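Local coordinates for protein TsrE (Streptomyces laurentii, PDB 7CWW) that probably acts as a cyclase in thiopeptide biosynthesis, forming the central six-membered nitrogen ring of the antibiotic thiostrepton, at residues L200-L205 with F345-D350; A191-K196 with F338-R343; A158-K163 with A354-S359. All coordinates share one frame; numbering follows the deposited sequence.

Interaction 1: L200-L205 with F345-D350; sequences LLRPRL and FEEEYD
Arg202 and Glu348 lie where two helical segments, 200-205 and 345-349, cross at 72° with their axes 9.5 Å apart, and their CA atoms, 6.0 Å apart, form the nearest backbone pair. The Arg202 side chain leaves with CG beside its own backbone N, runs straight to CD and then bends at chi3, which brings NE to Glu348. There it holds Glu348 side-on. NE donates to Glu348 OE1 at 3.0 Å, in a nearly straight bond (162°) met almost along the C-O axis. NH2 of Arg202 adds a second, longer bond of 3.3 Å to the same OE1, arriving from above the carboxylate plane, while this oxygen lies in the guanidinium plane for both. Weaker is the bond from Arg202 NH1 to Glu347 OE1, also 3.3 Å, made across carboxylate and guanidinium planes that are steeply inclined to each other. Three charged side chains thus form a salt-bridge network between helix 183-211 and helix 331-349. Both acids have further arginine partners on helix 183-211, Arg198 for Glu347 OE2 and Arg206 for Glu348 OE2, which would be expected to keep them ionised. One helical turn on, the chemistry becomes apolar. Leu205, with CG anti to its backbone N (chi1 179°), spreads its two methyls between two rings. CD1 stands over the middle of the Phe345 face, 3.8 Å from the ring centroid, in a CH-pi contact. CD2 turns to the edge of the Tyr349 ring, 3.7 Å from CE2, while also lying over the same face of Phe345, near Phe345 CD1. Phe139 and Val143 of helix 131-149 pack against this buried leucine as well.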
loop_
_atom_site.group_PDB
_atom_site.type_symbol
_atom_site.label_atom_id
_atom_site.label_comp_id
_atom_site.label_asym_id
_atom_site.label_seq_id
_atom_site.Cartn_x
_atom_site.Cartn_y
_atom_site.Cartn_z
ATOM N N LEU A 200 0.653 -14.828 18.640
ATOM C CA LEU A 200 -0.421 -13.866 18.446
ATOM C C LEU A 200 -0.843 -13.757 16.983
ATOM O O LEU A 200 -2.033 -13.603 16.693
ATOM C CB LEU A 200 0.003 -12.492 18.969
ATOM C CG LEU A 200 -0.217 -12.293 20.472
ATOM C CD1 LEU A 200 0.853 -11.394 21.071
ATOM C CD2 LEU A 200 -1.607 -11.733 20.754
ATOM N N LEU A 201 0.107 -13.860 16.052
ATOM C CA LEU A 201 -0.184 -13.573 14.650
ATOM C C LEU A 201 -0.978 -14.689 13.979
ATOM O O LEU A 201 -1.891 -14.415 13.189
ATOM C CB LEU A 201 1.114 -13.343 13.893
ATOM C CG LEU A 201 1.902 -12.091 14.249
ATOM C CD1 LEU A 201 3.285 -12.212 13.648
ATOM C CD2 LEU A 201 1.193 -10.862 13.738
ATOM N N ARG A 202 -0.630 -15.954 14.263
ATOM C CA ARG A 202 -1.237 -17.056 13.517
ATOM C C ARG A 202 -2.736 -17.184 13.780
ATOM O O ARG A 202 -3.504 -17.221 12.804
ATOM C CB ARG A 202 -0.470 -18.354 13.794
ATOM C CG ARG A 202 0.853 -18.414 13.025
ATOM C CD ARG A 202 1.655 -19.641 13.375
ATOM N NE ARG A 202 0.825 -20.835 13.329
ATOM C CZ ARG A 202 1.268 -22.063 13.573
ATOM N NH1 ARG A 202 2.538 -22.262 13.893
ATOM N NH2 ARG A 202 0.436 -23.093 13.505
ATOM N N PRO A 203 -3.228 -17.225 15.027
ATOM C CA PRO A 203 -4.693 -17.293 15.208
ATOM C C PRO A 203 -5.423 -16.038 14.752
ATOM O O PRO A 203 -6.558 -16.140 14.262
ATOM C CB PRO A 203 -4.863 -17.538 16.716
ATOM C CG PRO A 203 -3.569 -17.132 17.332
ATOM C CD PRO A 203 -2.513 -17.399 16.308
ATOM N N ARG A 204 -4.814 -14.857 14.881
ATOM C CA ARG A 204 -5.432 -13.653 14.332
ATOM C C ARG A 204 -5.608 -13.774 12.820
ATOM O O ARG A 204 -6.685 -13.491 12.279
ATOM C CB ARG A 204 -4.588 -12.425 14.689
ATOM C CG ARG A 204 -5.202 -11.082 14.278
ATOM C CD ARG A 204 -6.606 -10.901 14.853
ATOM N NE ARG A 204 -7.199 -9.617 14.478
ATOM C CZ ARG A 204 -8.509 -9.390 14.395
ATOM N NH1 ARG A 204 -8.958 -8.189 14.049
ATOM N NH2 ARG A 204 -9.374 -10.363 14.652
ATOM N N LEU A 205 -4.564 -14.227 12.127
ATOM C CA LEU A 205 -4.630 -14.388 10.677
ATOM C C LEU A 205 -5.698 -15.398 10.268
ATOM O O LEU A 205 -6.466 -15.155 9.332
ATOM C CB LEU A 205 -3.261 -14.809 10.130
ATOM C CG LEU A 205 -3.243 -15.036 8.610
ATOM C CD1 LEU A 205 -2.168 -14.198 7.905
ATOM C CD2 LEU A 205 -3.082 -16.511 8.284
ATOM N N PHE A 345 0.916 -17.011 7.305
ATOM C CA PHE A 345 0.241 -17.858 6.308
ATOM C C PHE A 345 0.974 -19.182 6.149
ATOM O O PHE A 345 0.366 -20.258 6.152
ATOM C CB PHE A 345 0.206 -17.153 4.948
ATOM C CG PHE A 345 -1.041 -16.363 4.668
ATOM C CD1 PHE A 345 -2.285 -16.972 4.634
ATOM C CD2 PHE A 345 -0.950 -15.008 4.366
ATOM C CE1 PHE A 345 -3.428 -16.238 4.329
ATOM C CE2 PHE A 345 -2.078 -14.262 4.060
ATOM C CZ PHE A 345 -3.327 -14.882 4.044
ATOM N N GLU A 346 2.299 -19.109 5.981
ATOM C CA GLU A 346 3.104 -20.290 5.698
ATOM C C GLU A 346 2.965 -21.339 6.787
ATOM O O GLU A 346 2.784 -22.527 6.498
ATOM C CB GLU A 346 4.567 -19.875 5.549
ATOM C CG GLU A 346 5.421 -20.811 4.763
ATOM C CD GLU A 346 6.826 -20.254 4.617
ATOM O OE1 GLU A 346 7.694 -20.596 5.450
ATOM O OE2 GLU A 346 7.031 -19.426 3.703
ATOM N N GLU A 347 3.089 -20.924 8.048
ATOM C CA GLU A 347 3.007 -21.880 9.148
ATOM C C GLU A 347 1.573 -22.292 9.442
ATOM O O GLU A 347 1.313 -23.455 9.765
ATOM C CB GLU A 347 3.640 -21.293 10.409
ATOM C CG GLU A 347 5.150 -21.396 10.443
ATOM C CD GLU A 347 5.737 -20.860 11.737
ATOM O OE1 GLU A 347 4.951 -20.390 12.594
ATOM O OE2 GLU A 347 6.977 -20.909 11.886
ATOM N N GLU A 348 0.628 -21.359 9.361
ATOM C CA GLU A 348 -0.731 -21.694 9.760
ATOM C C GLU A 348 -1.362 -22.703 8.810
ATOM O O GLU A 348 -2.124 -23.571 9.253
ATOM C CB GLU A 348 -1.580 -20.425 9.866
ATOM C CG GLU A 348 -2.987 -20.653 10.401
ATOM C CD GLU A 348 -3.001 -21.269 11.790
ATOM O OE1 GLU A 348 -2.017 -21.113 12.546
ATOM O OE2 GLU A 348 -4.000 -21.919 12.125
ATOM N N TYR A 349 -1.035 -22.635 7.517
ATOM C CA TYR A 349 -1.623 -23.524 6.523
ATOM C C TYR A 349 -0.621 -24.487 5.911
ATOM O O TYR A 349 -0.964 -25.184 4.943
ATOM C CB TYR A 349 -2.301 -22.716 5.413
ATOM C CG TYR A 349 -3.385 -21.800 5.929
ATOM C CD1 TYR A 349 -4.659 -22.288 6.216
ATOM C CD2 TYR A 349 -3.129 -20.449 6.144
ATOM C CE1 TYR A 349 -5.661 -21.448 6.696
ATOM C CE2 TYR A 349 -4.110 -19.601 6.622
ATOM C CZ TYR A 349 -5.377 -20.096 6.887
ATOM O OH TYR A 349 -6.354 -19.242 7.353
ATOM N N ASP A 350 0.608 -24.538 6.430
ATOM C CA ASP A 350 1.606 -25.507 5.972
ATOM C C ASP A 350 1.861 -25.360 4.469
ATOM O O ASP A 350 1.799 -26.325 3.701
ATOM C CB ASP A 350 1.161 -26.933 6.329
ATOM C CG ASP A 350 2.257 -27.958 6.114
ATOM O OD1 ASP A 350 3.413 -27.687 6.502
ATOM O OD2 ASP A 350 1.961 -29.035 5.554
#

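Interaction 2: A191-K196 with F338-R343; sequences AQRYEK and FYLIAR
Tyr194 of helix 183-211 turns one face of its ring to Arg343 of helix 331-349, whose CB sits over the ring centre, 3.6 Å from the centroid, in a CH-pi contact. From that CB the arginine chain bends at chi2 and chi3, and one face of the guanidinium meets Tyr194 CD2, which lies 3.4 Å from Arg343 NH2, with the two planes inclined by 48°. The guanidinium is also fixed from its own helix, where Arg343 NH1 donates to Tyr339 OH at 2.7 Å, with the hydroxyl in the guanidinium plane. Tyr339 OH also abuts Ala191, 3.3 Å from its CB, while the edge of the Tyr339 ring meets Tyr194 CB. Leu340 runs past Tyr194 in the opposite direction and brings CD2 to within 3.7 Å of Tyr194 CA. At the exposed margin Glu195 OE2 forms only a long ion pair with Arg343 NH2; its other oxygen, OE1, is bridged to Arg198. This is side-chain packing between two helices crossing at -60° in the largely helical part of the lantibiotic-dehydratase C-terminal family fold, beside the pocket occupied by a bound polyether, which Phe338 helps to line.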
loop_
_atom_site.group_PDB
_atom_site.type_symbol
_atom_site.label_atom_id
_atom_site.label_comp_id
_atom_site.label_asym_id
_atom_site.label_seq_id
_atom_site.Cartn_x
_atom_site.Cartn_y
_atom_site.Cartn_z
ATOM N N ALA A 191 13.006 -12.586 10.922
ATOM C CA ALA A 191 12.645 -13.888 11.475
ATOM C C ALA A 191 12.623 -13.852 12.999
ATOM O O ALA A 191 11.731 -14.431 13.626
ATOM C CB ALA A 191 13.604 -14.959 10.965
ATOM N N GLN A 192 13.590 -13.156 13.605
ATOM C CA GLN A 192 13.581 -12.931 15.051
ATOM C C GLN A 192 12.284 -12.269 15.506
ATOM O O GLN A 192 11.707 -12.646 16.535
ATOM C CB GLN A 192 14.781 -12.060 15.449
ATOM C CG GLN A 192 15.999 -12.823 15.938
ATOM C CD GLN A 192 17.305 -12.061 15.721
ATOM O OE1 GLN A 192 17.364 -10.839 15.887
ATOM N NE2 GLN A 192 18.361 -12.787 15.361
ATOM N N ARG A 193 11.819 -11.269 14.755
ATOM C CA ARG A 193 10.570 -10.592 15.092
ATOM C C ARG A 193 9.370 -11.535 14.975
ATOM O O ARG A 193 8.451 -11.487 15.804
ATOM C CB ARG A 193 10.390 -9.377 14.186
ATOM C CG ARG A 193 9.099 -8.617 14.395
ATOM C CD ARG A 193 9.342 -7.138 14.183
ATOM N NE ARG A 193 10.212 -6.612 15.228
ATOM C CZ ARG A 193 10.890 -5.475 15.134
ATOM N NH1 ARG A 193 10.803 -4.743 14.034
ATOM N NH2 ARG A 193 11.658 -5.075 16.141
ATOM N N TYR A 194 9.356 -12.394 13.954
ATOM C CA TYR A 194 8.246 -13.333 13.812
ATOM C C TYR A 194 8.175 -14.289 14.997
ATOM O O TYR A 194 7.085 -14.566 15.511
ATOM C CB TYR A 194 8.360 -14.121 12.507
ATOM C CG TYR A 194 7.248 -15.144 12.364
ATOM C CD1 TYR A 194 5.929 -14.735 12.167
ATOM C CD2 TYR A 194 7.504 -16.510 12.471
ATOM C CE1 TYR A 194 4.897 -15.655 12.054
ATOM C CE2 TYR A 194 6.462 -17.451 12.366
ATOM C CZ TYR A 194 5.165 -17.004 12.152
ATOM O OH TYR A 194 4.119 -17.893 12.045
ATOM N N GLU A 195 9.331 -14.796 15.454
ATOM C CA GLU A 195 9.343 -15.706 16.601
ATOM C C GLU A 195 8.684 -15.078 17.823
ATOM O O GLU A 195 7.950 -15.753 18.556
ATOM C CB GLU A 195 10.773 -16.127 16.947
ATOM C CG GLU A 195 11.600 -16.628 15.785
ATOM C CD GLU A 195 11.181 -18.007 15.333
ATOM O OE1 GLU A 195 11.230 -18.946 16.155
ATOM O OE2 GLU A 195 10.794 -18.152 14.154
ATOM N N LYS A 196 8.931 -13.786 18.055
ATOM C CA LYS A 196 8.359 -13.109 19.213
ATOM C C LYS A 196 6.843 -12.985 19.116
ATOM O O LYS A 196 6.164 -12.940 20.145
ATOM C CB LYS A 196 8.980 -11.718 19.375
ATOM C CG LYS A 196 10.326 -11.697 20.068
ATOM C CD LYS A 196 10.948 -10.309 20.015
ATOM C CE LYS A 196 12.449 -10.361 20.289
ATOM N NZ LYS A 196 13.131 -9.083 19.927
ATOM N N PHE A 338 4.608 -7.191 5.815
ATOM C CA PHE A 338 4.538 -8.175 4.736
ATOM C C PHE A 338 5.182 -9.484 5.168
ATOM O O PHE A 338 4.651 -10.567 4.897
ATOM C CB PHE A 338 5.220 -7.641 3.473
ATOM C CG PHE A 338 4.711 -6.284 3.012
ATOM C CD1 PHE A 338 3.387 -5.889 3.247
ATOM C CD2 PHE A 338 5.561 -5.416 2.322
ATOM C CE1 PHE A 338 2.930 -4.639 2.820
ATOM C CE2 PHE A 338 5.117 -4.168 1.885
ATOM C CZ PHE A 338 3.798 -3.782 2.126
ATOM N N TYR A 339 6.323 -9.397 5.856
ATOM C CA TYR A 339 7.039 -10.592 6.288
ATOM C C TYR A 339 6.226 -11.379 7.310
ATOM O O TYR A 339 6.106 -12.605 7.212
ATOM C CB TYR A 339 8.401 -10.201 6.869
ATOM C CG TYR A 339 9.200 -11.401 7.324
ATOM C CD1 TYR A 339 10.026 -12.084 6.436
ATOM C CD2 TYR A 339 9.111 -11.863 8.627
ATOM C CE1 TYR A 339 10.752 -13.195 6.840
ATOM C CE2 TYR A 339 9.824 -12.973 9.039
ATOM C CZ TYR A 339 10.643 -13.635 8.144
ATOM O OH TYR A 339 11.349 -14.742 8.558
ATOM N N LEU A 340 5.687 -10.688 8.315
ATOM C CA LEU A 340 4.896 -11.346 9.350
ATOM C C LEU A 340 3.678 -12.043 8.764
ATOM O O LEU A 340 3.332 -13.154 9.177
ATOM C CB LEU A 340 4.452 -10.326 10.402
ATOM C CG LEU A 340 5.558 -9.644 11.214
ATOM C CD1 LEU A 340 4.922 -8.685 12.207
ATOM C CD2 LEU A 340 6.463 -10.642 11.914
ATOM N N ILE A 341 3.001 -11.395 7.814
ATOM C CA ILE A 341 1.836 -12.005 7.183
ATOM C C ILE A 341 2.234 -13.257 6.413
ATOM O O ILE A 341 1.565 -14.296 6.490
ATOM C CB ILE A 341 1.131 -10.992 6.266
ATOM C CG1 ILE A 341 0.510 -9.883 7.112
ATOM C CG2 ILE A 341 0.063 -11.718 5.400
ATOM C CD1 ILE A 341 -0.027 -8.716 6.320
ATOM N N ALA A 342 3.301 -13.163 5.614
ATOM C CA ALA A 342 3.721 -14.305 4.812
ATOM C C ALA A 342 4.094 -15.492 5.699
ATOM O O ALA A 342 3.660 -16.624 5.455
ATOM C CB ALA A 342 4.897 -13.907 3.910
ATOM N N ARG A 343 4.889 -15.246 6.747
ATOM C CA ARG A 343 5.301 -16.333 7.633
ATOM C C ARG A 343 4.102 -16.940 8.346
ATOM O O ARG A 343 4.019 -18.162 8.506
ATOM C CB ARG A 343 6.323 -15.833 8.661
ATOM C CG ARG A 343 7.705 -15.507 8.106
ATOM C CD ARG A 343 8.487 -16.745 7.704
ATOM N NE ARG A 343 8.520 -17.759 8.753
ATOM C CZ ARG A 343 9.398 -17.802 9.750
ATOM N NH1 ARG A 343 10.352 -16.876 9.872
ATOM N NH2 ARG A 343 9.319 -18.784 10.633
#

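Interaction 3: A158-K163 with A354-S359; sequences AKFGYK and AALIRS
Phe160 reaches from the loop 158-163 to the flank of the helix 354-359, where Leu356 and Ser359 receive its ring. From CB the chain turns CG to lie beside the backbone N and anti to the carbonyl carbon (chi1 -72°), and the ring then slides past Leu356, which runs in the opposite direction. CD1 is the first ring atom to come close, 3.9 Å from Leu356 CD2. Next along the same side, CE1 presses more tightly on that methyl, at 3.5 Å, and also faces Ser359 OG. CZ, the tip, faces two oxygens, 3.3 Å from Leu356 O and 3.4 Å from Ser359 OG; both lie at the ring edge near its plane, where the slightly positive C-H rim would suit them. The loop is built of two overlapping tight turns between helix 155-158 and helix 163-177: a type I beta turn from Ala158 to Gly161 and a type II' turn from Phe160 to Lys163, with Gly161 supplying the positive phi that the second requires. Leu356 O is held within its own helix by two donors from one residue, Ser359 N and Ser359 OG, arriving from the same face of its plane; the hydroxyl bond is short, 2.7 Å. Lys159, extended beyond CG, runs out to Ser359, where NZ donates to the backbone O at 3.0 Å. It comes in well above the carbonyl plane (58° out of it), at a C=O...N angle of 122°. Val360 and Arg361, next in the chain, continue this contact, touching Phe160 and Lys159 respectively. On another side of the short helix, Ile357 is buried against Ile290, Ala293 and Ile294 of helix 286-296.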
loop_
_atom_site.group_PDB
_atom_site.type_symbol
_atom_site.label_atom_id
_atom_site.label_comp_id
_atom_site.label_asym_id
_atom_site.label_seq_id
_atom_site.Cartn_x
_atom_site.Cartn_y
_atom_site.Cartn_z
ATOM N N ALA A 158 -5.940 -17.490 -9.455
ATOM C CA ALA A 158 -7.134 -17.295 -8.636
ATOM C C ALA A 158 -7.580 -18.587 -7.952
ATOM O O ALA A 158 -8.205 -18.535 -6.885
ATOM C CB ALA A 158 -8.276 -16.735 -9.493
ATOM N N LYS A 159 -7.262 -19.745 -8.536
ATOM C CA LYS A 159 -7.585 -21.022 -7.905
ATOM C C LYS A 159 -7.040 -21.135 -6.482
ATOM O O LYS A 159 -7.583 -21.906 -5.688
ATOM C CB LYS A 159 -7.037 -22.170 -8.752
ATOM C CG LYS A 159 -5.500 -22.230 -8.765
ATOM C CD LYS A 159 -4.977 -23.367 -9.654
ATOM C CE LYS A 159 -3.488 -23.618 -9.395
ATOM N NZ LYS A 159 -2.978 -24.724 -10.281
ATOM N N PHE A 160 -5.977 -20.395 -6.150
ATOM C CA PHE A 160 -5.351 -20.498 -4.834
ATOM C C PHE A 160 -6.174 -19.866 -3.719
ATOM O O PHE A 160 -5.900 -20.136 -2.542
ATOM C CB PHE A 160 -3.977 -19.821 -4.848
ATOM C CG PHE A 160 -2.934 -20.584 -5.601
ATOM C CD1 PHE A 160 -2.809 -21.946 -5.437
ATOM C CD2 PHE A 160 -2.071 -19.930 -6.474
ATOM C CE1 PHE A 160 -1.840 -22.658 -6.136
ATOM C CE2 PHE A 160 -1.104 -20.636 -7.175
ATOM C CZ PHE A 160 -0.993 -22.005 -7.005
ATOM N N GLY A 161 -7.129 -18.997 -4.050
ATOM C CA GLY A 161 -7.877 -18.296 -3.009
ATOM C C GLY A 161 -6.935 -17.538 -2.083
ATOM O O GLY A 161 -6.020 -16.837 -2.527
ATOM N N TYR A 162 -7.151 -17.701 -0.771
ATOM C CA TYR A 162 -6.354 -16.998 0.236
ATOM C C TYR A 162 -4.864 -17.294 0.090
ATOM O O TYR A 162 -4.030 -16.485 0.515
ATOM C CB TYR A 162 -6.839 -17.373 1.653
ATOM C CG TYR A 162 -6.629 -18.840 2.029
ATOM C CD1 TYR A 162 -7.627 -19.787 1.821
ATOM C CD2 TYR A 162 -5.438 -19.267 2.600
ATOM C CE1 TYR A 162 -7.437 -21.123 2.161
ATOM C CE2 TYR A 162 -5.236 -20.598 2.946
ATOM C CZ TYR A 162 -6.231 -21.520 2.723
ATOM O OH TYR A 162 -6.022 -22.843 3.068
ATOM N N LYS A 163 -4.499 -18.447 -0.483
ATOM C CA LYS A 163 -3.073 -18.722 -0.654
ATOM C C LYS A 163 -2.426 -17.776 -1.655
ATOM O O LYS A 163 -1.199 -17.652 -1.667
ATOM C CB LYS A 163 -2.851 -20.164 -1.092
ATOM C CG LYS A 163 -3.332 -21.180 -0.060
ATOM C CD LYS A 163 -3.125 -22.616 -0.563
ATOM C CE LYS A 163 -3.906 -23.620 0.295
ATOM N NZ LYS A 163 -3.549 -25.041 -0.050
ATOM N N ALA A 354 7.264 -22.725 -3.353
ATOM C CA ALA A 354 7.832 -23.338 -4.548
ATOM C C ALA A 354 6.843 -24.305 -5.193
ATOM O O ALA A 354 6.655 -24.295 -6.415
ATOM C CB ALA A 354 9.137 -24.056 -4.198
ATOM N N ALA A 355 6.186 -25.137 -4.379
ATOM C CA ALA A 355 5.228 -26.091 -4.929
ATOM C C ALA A 355 4.032 -25.373 -5.546
ATOM O O ALA A 355 3.577 -25.735 -6.637
ATOM C CB ALA A 355 4.772 -27.070 -3.847
ATOM N N LEU A 356 3.510 -24.351 -4.863
ATOM C CA LEU A 356 2.398 -23.585 -5.417
ATOM C C LEU A 356 2.793 -22.916 -6.729
ATOM O O LEU A 356 2.048 -22.966 -7.715
ATOM C CB LEU A 356 1.926 -22.540 -4.407
ATOM C CG LEU A 356 1.354 -23.085 -3.100
ATOM C CD1 LEU A 356 1.224 -21.947 -2.066
ATOM C CD2 LEU A 356 0.008 -23.750 -3.367
ATOM N N ILE A 357 3.968 -22.281 -6.756
ATOM C CA ILE A 357 4.436 -21.644 -7.987
ATOM C C ILE A 357 4.544 -22.669 -9.109
ATOM O O ILE A 357 4.102 -22.421 -10.238
ATOM C CB ILE A 357 5.777 -20.921 -7.742
ATOM C CG1 ILE A 357 5.582 -19.749 -6.773
ATOM C CG2 ILE A 357 6.372 -20.429 -9.056
ATOM C CD1 ILE A 357 6.837 -19.388 -5.997
ATOM N N ARG A 358 5.105 -23.848 -8.810
ATOM C CA ARG A 358 5.262 -24.878 -9.831
ATOM C C ARG A 358 3.921 -25.313 -10.418
ATOM O O ARG A 358 3.869 -25.792 -11.555
ATOM C CB ARG A 358 5.989 -26.095 -9.248
ATOM C CG ARG A 358 7.499 -25.966 -9.173
ATOM C CD ARG A 358 8.154 -27.318 -8.878
ATOM N NE ARG A 358 7.730 -27.900 -7.600
ATOM C CZ ARG A 358 8.378 -27.718 -6.451
ATOM N NH1 ARG A 358 9.466 -26.961 -6.419
ATOM N NH2 ARG A 358 7.938 -28.282 -5.334
ATOM N N SER A 359 2.833 -25.169 -9.668
ATOM C CA SER A 359 1.546 -25.667 -10.130
ATOM C C SER A 359 0.782 -24.669 -10.997
ATOM O O SER A 359 -0.256 -25.034 -11.556
ATOM C CB SER A 359 0.675 -26.082 -8.935
ATOM O OG SER A 359 0.259 -24.942 -8.215
#

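Interactions 1 and 2 are successive zones of one interface, between helix 183-211 and helix 331-349, with centres about 10 Å apart. Tyr194 joins them: its hydroxyl lies 2.7 Å from Glu347 OE1, probably hydrogen-bonded, and Leu201 packs on both Tyr194 and Leu340. Both are partly buried and set arginines beside aromatic and aliphatic groups, but charge pairing across the helices is strong in interaction 1 and marginal in interaction 2. Interaction 3 lies at the surface, joining a turn to the short helix 353-359, distant in sequence, through a ring edge and one lysine-to-carbonyl bond. Tyr162 of its loop touches Tyr349 and Phe345 of interaction 1, whereas interaction 2 stays about 8 Å away at the nearest atoms.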